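Local atomic coordinates of C alpha-dehydrogenase (Sphingobium sp. SYK-6, PDB entry 4YAC), a protein that acts as an NAD-dependent short-chain dehydrogenase in the lignin beta-aryl ether cleavage pathway, probably oxidising the C-alpha alcohol of its substrate to a ketone. Residues Ala37-Asp42 with Arg62-Asp67; Ala9-Gly14 with Met32-Ala37; Leu88-Gly93 with Gly137-Thr142. All blocks are in the same frame, centred on the assembly; numbering follows the deposited sequence.

Contact 1: residues Ala37-Asp42 with Arg62-Asp67; sequences ADIRQD and RLDLTD. With NAI (1,4-dihydronicotinamide adenine dinucleotide), chain B.
The adenosine end of the Rossmann NADH pocket forms where Asp38 and Ile39, leaving one strand, meet Arg62, Leu63 and Asp64, leaving the next. The strands' last backbone bond, Leu63 N to Asp38 O at 2.8 Å, precedes their parting. Arg62 extends the pairing with its side chain: a bend at chi3 (73°) brings NH1 back to Ile39 O, 2.9 Å away, with that oxygen lying in the guanidinium plane and the donor on a carbonyl lone pair. Beyond the bond, Ile39 lies alongside Asp64, CD1 being 3.6 Å from Asp64 CG, and lays its CG2 over one face of adenine, 3.6 Å from C4A. Leu65 lies against the opposite face at its N1A-C2A side, with CD1 and CG, while Leu65 N donates to adenine N1A at 3.1 Å. Asp64 OD1 accepts from adenine N6A at 3.1 Å, from Thr66 N in an Asx turn and from Thr66 OG1, the last two from one face of the carboxylate. An alanine at Asp64 would probably leave N6A and Thr66 without their shared acceptor and open a gap beside Ile39 CD1. Asp38, its OD1 also accepting from Arg40 N, takes the ribose hydroxyls one per oxygen: O2B to OD1 at 2.8 Å and O3B to OD2 at 2.6 Å. A carboxylate so placed would probably repel a phosphate on O2B, consistent with use of NADH rather than NADPH.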
loop_
_atom_site.group_PDB
_atom_site.type_symbol
_atom_site.label_atom_id
_atom_site.label_comp_id
_atom_site.label_asym_id
_atom_site.label_seq_id
_atom_site.Cartn_x
_atom_site.Cartn_y
_atom_site.Cartn_z
ATOM N N ALA A 37 1.882 5.052 24.469
ATOM C CA ALA A 37 2.393 3.695 24.371
ATOM C C ALA A 37 3.657 3.695 23.534
ATOM O O ALA A 37 3.644 4.139 22.391
ATOM C CB ALA A 37 1.354 2.776 23.763
ATOM N N ASP A 38 4.745 3.201 24.108
ATOM C CA ASP A 38 6.051 3.268 23.465
ATOM C C ASP A 38 6.907 2.081 23.875
ATOM O O ASP A 38 6.797 1.592 24.991
ATOM C CB ASP A 38 6.748 4.576 23.837
ATOM C CG ASP A 38 7.774 4.999 22.816
ATOM O OD1 ASP A 38 8.891 4.435 22.815
ATOM O OD2 ASP A 38 7.461 5.905 22.019
ATOM N N ILE A 39 7.763 1.613 22.975
ATOM C CA ILE A 39 8.618 0.477 23.286
ATOM C C ILE A 39 9.777 0.884 24.196
ATOM O O ILE A 39 10.257 0.074 24.985
ATOM C CB ILE A 39 9.168 -0.175 22.002
ATOM C CG1 ILE A 39 9.697 -1.577 22.309
ATOM C CG2 ILE A 39 10.241 0.703 21.357
ATOM C CD1 ILE A 39 10.047 -2.391 21.054
ATOM N N ARG A 40 10.210 2.139 24.106
ATOM C CA ARG A 40 11.362 2.596 24.877
ATOM C C ARG A 40 10.982 3.236 26.206
ATOM O O ARG A 40 10.289 4.251 26.246
ATOM C CB ARG A 40 12.185 3.584 24.059
ATOM C CG ARG A 40 13.092 2.891 23.053
ATOM C CD ARG A 40 13.976 3.864 22.314
ATOM N NE ARG A 40 14.906 4.560 23.197
ATOM C CZ ARG A 40 15.877 5.363 22.771
ATOM N NH1 ARG A 40 16.054 5.570 21.473
ATOM N NH2 ARG A 40 16.675 5.959 23.645
ATOM N N GLN A 41 11.463 2.643 27.294
ATOM C CA GLN A 41 11.170 3.145 28.632
ATOM C C GLN A 41 11.761 4.533 28.855
ATOM O O GLN A 41 11.148 5.367 29.526
ATOM C CB GLN A 41 11.704 2.182 29.697
ATOM C CG GLN A 41 11.299 2.547 31.117
ATOM C CD GLN A 41 9.797 2.476 31.327
ATOM O OE1 GLN A 41 9.176 1.435 31.109
ATOM N NE2 GLN A 41 9.202 3.592 31.747
ATOM N N ASP A 42 12.944 4.793 28.304
ATOM C CA ASP A 42 13.581 6.083 28.546
ATOM C C ASP A 42 12.808 7.202 27.838
ATOM O O ASP A 42 12.726 8.310 28.358
ATOM C CB ASP A 42 15.074 6.066 28.142
ATOM C CG ASP A 42 15.318 5.665 26.694
ATOM O OD1 ASP A 42 14.376 5.278 25.978
ATOM O OD2 ASP A 42 16.499 5.723 26.278
ATOM N N ARG A 62 4.694 0.866 28.617
ATOM C CA ARG A 62 5.738 0.376 27.726
ATOM C C ARG A 62 5.200 -0.799 26.924
ATOM O O ARG A 62 4.790 -1.815 27.489
ATOM C CB ARG A 62 6.995 -0.037 28.488
ATOM C CG ARG A 62 8.212 -0.119 27.582
ATOM C CD ARG A 62 9.309 -0.985 28.170
ATOM N NE ARG A 62 8.976 -2.404 28.113
ATOM C CZ ARG A 62 9.023 -3.140 27.007
ATOM N NH1 ARG A 62 9.380 -2.593 25.851
ATOM N NH2 ARG A 62 8.705 -4.427 27.052
ATOM N N LEU A 63 5.210 -0.645 25.604
ATOM C CA LEU A 63 4.584 -1.600 24.698
ATOM C C LEU A 63 5.336 -1.702 23.381
ATOM O O LEU A 63 5.621 -0.689 22.746
ATOM C CB LEU A 63 3.134 -1.191 24.420
ATOM C CG LEU A 63 2.423 -1.940 23.290
ATOM C CD1 LEU A 63 2.250 -3.410 23.636
ATOM C CD2 LEU A 63 1.085 -1.295 22.981
ATOM N N ASP A 64 5.650 -2.937 22.991
ATOM C CA ASP A 64 6.079 -3.267 21.637
ATOM C C ASP A 64 4.826 -3.565 20.817
ATOM O O ASP A 64 4.149 -4.561 21.051
ATOM C CB ASP A 64 7.032 -4.470 21.646
ATOM C CG ASP A 64 7.568 -4.820 20.263
ATOM O OD1 ASP A 64 7.086 -4.257 19.257
ATOM O OD2 ASP A 64 8.469 -5.682 20.184
ATOM N N LEU A 65 4.516 -2.692 19.865
ATOM C CA LEU A 65 3.273 -2.784 19.104
ATOM C C LEU A 65 3.192 -4.045 18.256
ATOM O O LEU A 65 2.104 -4.426 17.812
ATOM C CB LEU A 65 3.116 -1.559 18.204
ATOM C CG LEU A 65 3.179 -0.215 18.924
ATOM C CD1 LEU A 65 3.407 0.900 17.933
ATOM C CD2 LEU A 65 1.921 0.027 19.744
ATOM N N THR A 66 4.338 -4.680 18.016
ATOM C CA THR A 66 4.372 -5.906 17.221
ATOM C C THR A 66 3.980 -7.124 18.056
ATOM O O THR A 66 3.811 -8.218 17.520
ATOM C CB THR A 66 5.774 -6.138 16.596
ATOM O OG1 THR A 66 6.720 -6.483 17.618
ATOM C CG2 THR A 66 6.243 -4.889 15.858
ATOM N N ASP A 67 3.821 -6.925 19.365
ATOM C CA ASP A 67 3.440 -7.989 20.292
ATOM C C ASP A 67 1.936 -7.928 20.555
ATOM O O ASP A 67 1.474 -7.113 21.350
ATOM C CB ASP A 67 4.229 -7.847 21.601
ATOM C CG ASP A 67 4.022 -9.017 22.562
ATOM O OD1 ASP A 67 2.932 -9.625 22.572
ATOM O OD2 ASP A 67 4.961 -9.318 23.329
HETATM P PA NAI B . 10.851 9.096 16.633
HETATM O O1A NAI B . 12.112 8.277 16.749
HETATM O O2A NAI B . 11.125 10.521 17.148
HETATM O O5B NAI B . 9.706 8.436 17.484
HETATM C C5B NAI B . 9.349 7.114 17.241
HETATM C C4B NAI B . 8.832 6.510 18.477
HETATM O O4B NAI B . 8.176 5.245 18.128
HETATM C C3B NAI B . 9.907 6.208 19.414
HETATM O O3B NAI B . 9.579 6.656 20.723
HETATM C C2B NAI B . 10.060 4.775 19.377
HETATM O O2B NAI B . 10.561 4.263 20.626
HETATM C C1B NAI B . 8.730 4.285 19.085
HETATM N N9A NAI B . 8.714 2.947 18.562
HETATM C C8A NAI B . 9.497 2.403 17.588
HETATM N N7A NAI B . 9.176 1.112 17.400
HETATM C C5A NAI B . 8.159 0.779 18.255
HETATM C C6A NAI B . 7.413 -0.362 18.534
HETATM N N6A NAI B . 7.637 -1.595 17.845
HETATM N N1A NAI B . 6.446 -0.317 19.491
HETATM C C2A NAI B . 6.191 0.810 20.182
HETATM N N3A NAI B . 6.884 1.936 19.940
HETATM C C4A NAI B . 7.863 1.951 19.000
HETATM O O3 NAI B . 10.379 9.139 15.161
HETATM P PN NAI B . 9.528 10.364 14.574
HETATM O O1N NAI B . 10.375 11.627 14.605
HETATM O O2N NAI B . 9.103 10.032 13.065
HETATM O O5D NAI B . 8.252 10.580 15.426
#

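Contact 2: residues Ala9-Gly14 with Met32-Ala37; sequences AFVTGG and MKVVIA. With NAI (1,4-dihydronicotinamide adenine dinucleotide), chain B.
Ala9-Thr12 and Lys33-Ala37 run parallel as neighbouring strands, inclined by 23°, and illustrate how a Rossmann sheet opens into its glycine-rich turn. Four backbone bonds join them: Ala9 N to Lys33 O, Val35 N to Ala9 O, Val11 N to Val35 O and Ala37 N to Val11 O. The packing is close at the turn. There Ala37 O receives Gly13 N at 2.7 Å and, weakly, Gly14 N at 3.4 Å. Gly14 presses on Ile36, whose CG2 comes within 3.9 Å of Gly14 O; a beta carbon on Gly14 would collide with Ile36 CB. One on Gly13, which has positive phi, would crowd NADH O4B, so Gly13 lets the ribose approach and Gly14 lets the turn sit against Ile36. On one face Phe10, with CG anti to the backbone N (chi1 -167°), sets its ring obliquely against Val35 CG1 and Ala37 CB, the latter 3.8 Å from CZ. The other face joins Val11 CG2 to Val34 CG1 at 3.9 Å. At the far end Met32, bent at chi3, also packs closely, its CE 3.9 Å from Ala9 CB. The solvent side is Lys33, partly exposed, its amine leading away from the pair. Helix 17-28 covers the face of Val11, Val34 and Ile36, helix 68-81 that of Phe10 and Val35, and strands 57-62 and 87-90 flank the two in the sheet.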
loop_
_atom_site.group_PDB
_atom_site.type_symbol
_atom_site.label_atom_id
_atom_site.label_comp_id
_atom_site.label_asym_id
_atom_site.label_seq_id
_atom_site.Cartn_x
_atom_site.Cartn_y
_atom_site.Cartn_z
ATOM N N ALA A 9 -7.604 8.841 24.783
ATOM C CA ALA A 9 -6.789 8.661 23.586
ATOM C C ALA A 9 -5.673 7.658 23.847
ATOM O O ALA A 9 -5.088 7.629 24.929
ATOM C CB ALA A 9 -6.205 9.992 23.125
ATOM N N PHE A 10 -5.382 6.846 22.838
ATOM C CA PHE A 10 -4.307 5.869 22.902
ATOM C C PHE A 10 -3.343 6.197 21.769
ATOM O O PHE A 10 -3.687 6.036 20.598
ATOM C CB PHE A 10 -4.875 4.451 22.782
ATOM C CG PHE A 10 -3.903 3.360 23.128
ATOM C CD1 PHE A 10 -3.014 2.881 22.180
ATOM C CD2 PHE A 10 -3.900 2.790 24.392
ATOM C CE1 PHE A 10 -2.125 1.867 22.491
ATOM C CE2 PHE A 10 -3.016 1.776 24.709
ATOM C CZ PHE A 10 -2.127 1.313 23.754
ATOM N N VAL A 11 -2.155 6.686 22.123
ATOM C CA VAL A 11 -1.202 7.211 21.142
ATOM C C VAL A 11 0.062 6.359 21.089
ATOM O O VAL A 11 0.837 6.319 22.046
ATOM C CB VAL A 11 -0.815 8.676 21.469
ATOM C CG1 VAL A 11 0.118 9.244 20.401
ATOM C CG2 VAL A 11 -2.062 9.546 21.594
ATOM N N THR A 12 0.285 5.697 19.955
ATOM C CA THR A 12 1.446 4.828 19.807
ATOM C C THR A 12 2.669 5.632 19.380
ATOM O O THR A 12 2.567 6.600 18.617
ATOM C CB THR A 12 1.189 3.700 18.793
ATOM O OG1 THR A 12 1.150 4.228 17.461
ATOM C CG2 THR A 12 -0.120 2.992 19.107
ATOM N N GLY A 13 3.827 5.227 19.890
ATOM C CA GLY A 13 5.055 5.958 19.664
ATOM C C GLY A 13 5.102 7.257 20.444
ATOM O O GLY A 13 5.954 8.106 20.187
ATOM N N GLY A 14 4.206 7.392 21.420
ATOM C CA GLY A 14 3.973 8.653 22.107
ATOM C C GLY A 14 5.100 9.179 22.979
ATOM O O GLY A 14 4.973 10.252 23.569
ATOM N N MET A 32 -7.910 15.667 26.752
ATOM C CA MET A 32 -8.211 14.243 26.752
ATOM C C MET A 32 -7.383 13.537 27.813
ATOM O O MET A 32 -6.339 14.041 28.239
ATOM C CB MET A 32 -7.928 13.620 25.382
ATOM C CG MET A 32 -8.689 14.258 24.243
ATOM S SD MET A 32 -8.597 13.291 22.727
ATOM C CE MET A 32 -9.638 11.897 23.155
ATOM N N LYS A 33 -7.861 12.375 28.246
ATOM C CA LYS A 33 -7.051 11.461 29.035
ATOM C C LYS A 33 -6.235 10.651 28.050
ATOM O O LYS A 33 -6.797 9.911 27.244
ATOM C CB LYS A 33 -7.916 10.555 29.905
ATOM C CG LYS A 33 -8.828 11.314 30.867
ATOM C CD LYS A 33 -9.814 10.382 31.545
ATOM C CE LYS A 33 -10.745 11.140 32.481
ATOM N NZ LYS A 33 -11.747 10.240 33.121
ATOM N N VAL A 34 -4.915 10.803 28.097
ATOM C CA VAL A 34 -4.053 10.228 27.074
ATOM C C VAL A 34 -3.151 9.126 27.604
ATOM O O VAL A 34 -2.418 9.322 28.572
ATOM C CB VAL A 34 -3.165 11.305 26.434
ATOM C CG1 VAL A 34 -2.305 10.693 25.316
ATOM C CG2 VAL A 34 -4.013 12.442 25.890
ATOM N N VAL A 35 -3.208 7.970 26.948
ATOM C CA VAL A 35 -2.241 6.907 27.175
ATOM C C VAL A 35 -1.175 6.998 26.098
ATOM O O VAL A 35 -1.499 6.953 24.915
ATOM C CB VAL A 35 -2.893 5.508 27.139
ATOM C CG1 VAL A 35 -1.846 4.415 27.352
ATOM C CG2 VAL A 35 -3.994 5.405 28.191
ATOM N N ILE A 36 0.087 7.144 26.496
ATOM C CA ILE A 36 1.181 7.094 25.532
ATOM C C ILE A 36 1.815 5.720 25.618
ATOM O O ILE A 36 2.199 5.268 26.697
ATOM C CB ILE A 36 2.233 8.210 25.757
ATOM C CG1 ILE A 36 2.744 8.243 27.204
ATOM C CG2 ILE A 36 1.631 9.556 25.389
ATOM C CD1 ILE A 36 3.883 9.226 27.423
ATOM N N ALA A 37 1.882 5.052 24.469
ATOM C CA ALA A 37 2.393 3.695 24.371
ATOM C C ALA A 37 3.657 3.695 23.534
ATOM O O ALA A 37 3.644 4.139 22.391
ATOM C CB ALA A 37 1.354 2.776 23.763
HETATM P PA NAI B . 10.851 9.096 16.633
HETATM O O1A NAI B . 12.112 8.277 16.749
HETATM O O2A NAI B . 11.125 10.521 17.148
HETATM O O5B NAI B . 9.706 8.436 17.484
HETATM C C5B NAI B . 9.349 7.114 17.241
HETATM C C4B NAI B . 8.832 6.510 18.477
HETATM O O4B NAI B . 8.176 5.245 18.128
HETATM C C3B NAI B . 9.907 6.208 19.414
HETATM O O3B NAI B . 9.579 6.656 20.723
HETATM C C2B NAI B . 10.060 4.775 19.377
HETATM O O2B NAI B . 10.561 4.263 20.626
HETATM C C1B NAI B . 8.730 4.285 19.085
HETATM N N9A NAI B . 8.714 2.947 18.562
HETATM C C8A NAI B . 9.497 2.403 17.588
HETATM N N7A NAI B . 9.176 1.112 17.400
HETATM C C5A NAI B . 8.159 0.779 18.255
HETATM C C6A NAI B . 7.413 -0.362 18.534
HETATM N N6A NAI B . 7.637 -1.595 17.845
HETATM N N1A NAI B . 6.446 -0.317 19.491
HETATM C C2A NAI B . 6.191 0.810 20.182
HETATM N N3A NAI B . 6.884 1.936 19.940
HETATM C C4A NAI B . 7.863 1.951 19.000
HETATM O O3 NAI B . 10.379 9.139 15.161
HETATM P PN NAI B . 9.528 10.364 14.574
HETATM O O1N NAI B . 10.375 11.627 14.605
HETATM O O2N NAI B . 9.103 10.032 13.065
HETATM O O5D NAI B . 8.252 10.580 15.426
#

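Contact 3: residues Leu88-Gly93 with Gly137-Thr142; sequences LCNTAG and GHILIT
Unusually, Asn90 grips one carbonyl twice: its backbone N and its side-chain ND2 reach Leu140 O, at 2.8 Å and 3.0 Å, from opposite faces of the carbonyl plane. The side chain can turn back in this way because CG stands beside its own backbone N (chi1 -54°), and ND2 then rests against Ile139 CG2 and Ile141 CG1. Asn90 begins an Asn-Thr-Ala-Gly sequence that corresponds to the NNAG motif of short-chain dehydrogenases, known for steadying the central sheet. Around it the parallel pairing is regular, from Leu88 N to His138 O through to Thr142 N to Asn90 O. On the other face Cys89 SG touches Leu140 CD2 at 3.8 Å. Where the strands end, Thr142 OG1 donates to Thr91 OG1 over 2.9 Å, and Gln22 of helix 17-28 bonds the latter hydroxyl as well. As the chains separate, a water sits between them, 2.6 Å from Ala92 O and 3.2 Å from Thr142 O. Helix 17-28 packs over Cys89, Thr91 and Leu140, helix 105-133 over Leu88, Asn90 and Ile141, with strands 8-12 and 180-185 on the outer edges of the pair.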
loop_
_atom_site.group_PDB
_atom_site.type_symbol
_atom_site.label_atom_id
_atom_site.label_comp_id
_atom_site.label_asym_id
_atom_site.label_seq_id
_atom_site.Cartn_x
_atom_site.Cartn_y
_atom_site.Cartn_z
ATOM N N LEU A 88 -7.936 6.347 18.787
ATOM C CA LEU A 88 -6.713 5.575 18.599
ATOM C C LEU A 88 -5.826 6.268 17.573
ATOM O O LEU A 88 -6.254 6.508 16.443
ATOM C CB LEU A 88 -7.034 4.150 18.146
ATOM C CG LEU A 88 -5.826 3.304 17.727
ATOM C CD1 LEU A 88 -4.920 3.035 18.916
ATOM C CD2 LEU A 88 -6.276 2.002 17.080
ATOM N N CYS A 89 -4.598 6.587 17.974
ATOM C CA CYS A 89 -3.642 7.245 17.093
ATOM C C CYS A 89 -2.515 6.274 16.784
ATOM O O CYS A 89 -1.613 6.078 17.601
ATOM C CB CYS A 89 -3.086 8.528 17.725
ATOM S SG CYS A 89 -4.324 9.789 18.082
ATOM N N ASN A 90 -2.588 5.651 15.612
ATOM C CA ASN A 90 -1.545 4.744 15.154
ATOM C C ASN A 90 -0.437 5.541 14.480
ATOM O O ASN A 90 -0.476 5.763 13.271
ATOM C CB ASN A 90 -2.113 3.709 14.180
ATOM C CG ASN A 90 -3.303 2.957 14.743
ATOM O OD1 ASN A 90 -3.150 2.003 15.504
ATOM N ND2 ASN A 90 -4.499 3.371 14.349
ATOM N N THR A 91 0.553 5.970 15.261
ATOM C CA THR A 91 1.525 6.947 14.781
ATOM C C THR A 91 2.966 6.445 14.842
ATOM O O THR A 91 3.820 6.937 14.104
ATOM C CB THR A 91 1.373 8.259 15.580
ATOM O OG1 THR A 91 0.038 8.743 15.399
ATOM C CG2 THR A 91 2.352 9.333 15.115
ATOM N N ALA A 92 3.237 5.460 15.691
ATOM C CA ALA A 92 4.577 4.881 15.756
ATOM C C ALA A 92 5.014 4.424 14.375
ATOM O O ALA A 92 4.218 3.904 13.598
ATOM C CB ALA A 92 4.618 3.719 16.731
ATOM N N GLY A 93 6.281 4.644 14.062
ATOM C CA GLY A 93 6.832 4.185 12.804
ATOM C C GLY A 93 8.338 4.243 12.837
ATOM O O GLY A 93 8.917 5.008 13.609
ATOM N N GLY A 137 -16.345 6.431 18.007
ATOM C CA GLY A 137 -14.917 6.510 18.233
ATOM C C GLY A 137 -14.226 7.159 17.053
ATOM O O GLY A 137 -14.874 7.692 16.151
ATOM N N HIS A 138 -12.901 7.121 17.064
ATOM C CA HIS A 138 -12.127 7.674 15.970
ATOM C C HIS A 138 -10.799 6.954 15.847
ATOM O O HIS A 138 -10.187 6.587 16.849
ATOM C CB HIS A 138 -11.905 9.168 16.182
ATOM C CG HIS A 138 -11.537 9.904 14.932
ATOM N ND1 HIS A 138 -12.472 10.535 14.138
ATOM C CD2 HIS A 138 -10.339 10.099 14.334
ATOM C CE1 HIS A 138 -11.863 11.093 13.107
ATOM N NE2 HIS A 138 -10.569 10.845 13.202
ATOM N N ILE A 139 -10.368 6.741 14.608
ATOM C CA ILE A 139 -9.107 6.067 14.335
ATOM C C ILE A 139 -8.241 6.937 13.438
ATOM O O ILE A 139 -8.642 7.304 12.336
ATOM C CB ILE A 139 -9.329 4.695 13.669
ATOM C CG1 ILE A 139 -10.156 3.790 14.585
ATOM C CG2 ILE A 139 -7.993 4.022 13.361
ATOM C CD1 ILE A 139 -10.725 2.570 13.895
ATOM N N LEU A 140 -7.054 7.268 13.933
ATOM C CA LEU A 140 -6.049 7.982 13.157
ATOM C C LEU A 140 -4.945 7.027 12.777
ATOM O O LEU A 140 -4.451 6.270 13.613
ATOM C CB LEU A 140 -5.464 9.159 13.946
ATOM C CG LEU A 140 -4.202 9.824 13.373
ATOM C CD1 LEU A 140 -4.523 10.648 12.134
ATOM C CD2 LEU A 140 -3.511 10.676 14.431
ATOM N N ILE A 141 -4.573 7.066 11.503
ATOM C CA ILE A 141 -3.390 6.382 11.015
ATOM C C ILE A 141 -2.447 7.445 10.479
ATOM O O ILE A 141 -2.833 8.261 9.637
ATOM C CB ILE A 141 -3.728 5.344 9.924
ATOM C CG1 ILE A 141 -4.412 4.134 10.558
ATOM C CG2 ILE A 141 -2.462 4.886 9.191
ATOM C CD1 ILE A 141 -5.042 3.181 9.555
ATOM N N THR A 142 -1.222 7.452 11.000
ATOM C CA THR A 142 -0.179 8.344 10.505
ATOM C C THR A 142 0.697 7.580 9.535
ATOM O O THR A 142 1.468 6.706 9.932
ATOM C CB THR A 142 0.683 8.916 11.645
ATOM O OG1 THR A 142 -0.163 9.559 12.610
ATOM C CG2 THR A 142 1.697 9.924 11.113
HETATM O O HOH W 1 2.225 4.407 11.991
#

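In the fold
From the N terminus, contact 2 comes first, closing the beta-alpha-beta unit of strand 8-12, helix 17-28 and strand 33-38. Contact 1 follows at once, sharing Ala37, and closes the loop that carries helix 41-51 and strand 57-62. After helix 68-81, contact 3 closes the longest loop, which holds helix 105-133. The three loops stand in series, neither nesting nor crossing, yet their contacts meet in one parallel sheet. Strand 8-12 lies between 33-38 and 87-90, so contacts 2 and 3 touch directly, through a hydrogen bond of Thr12 OG1 with Thr91 N and backbone pairing of Phe10 with Cys89, while Leu65 of contact 1 packs on both Thr12 and Ala92.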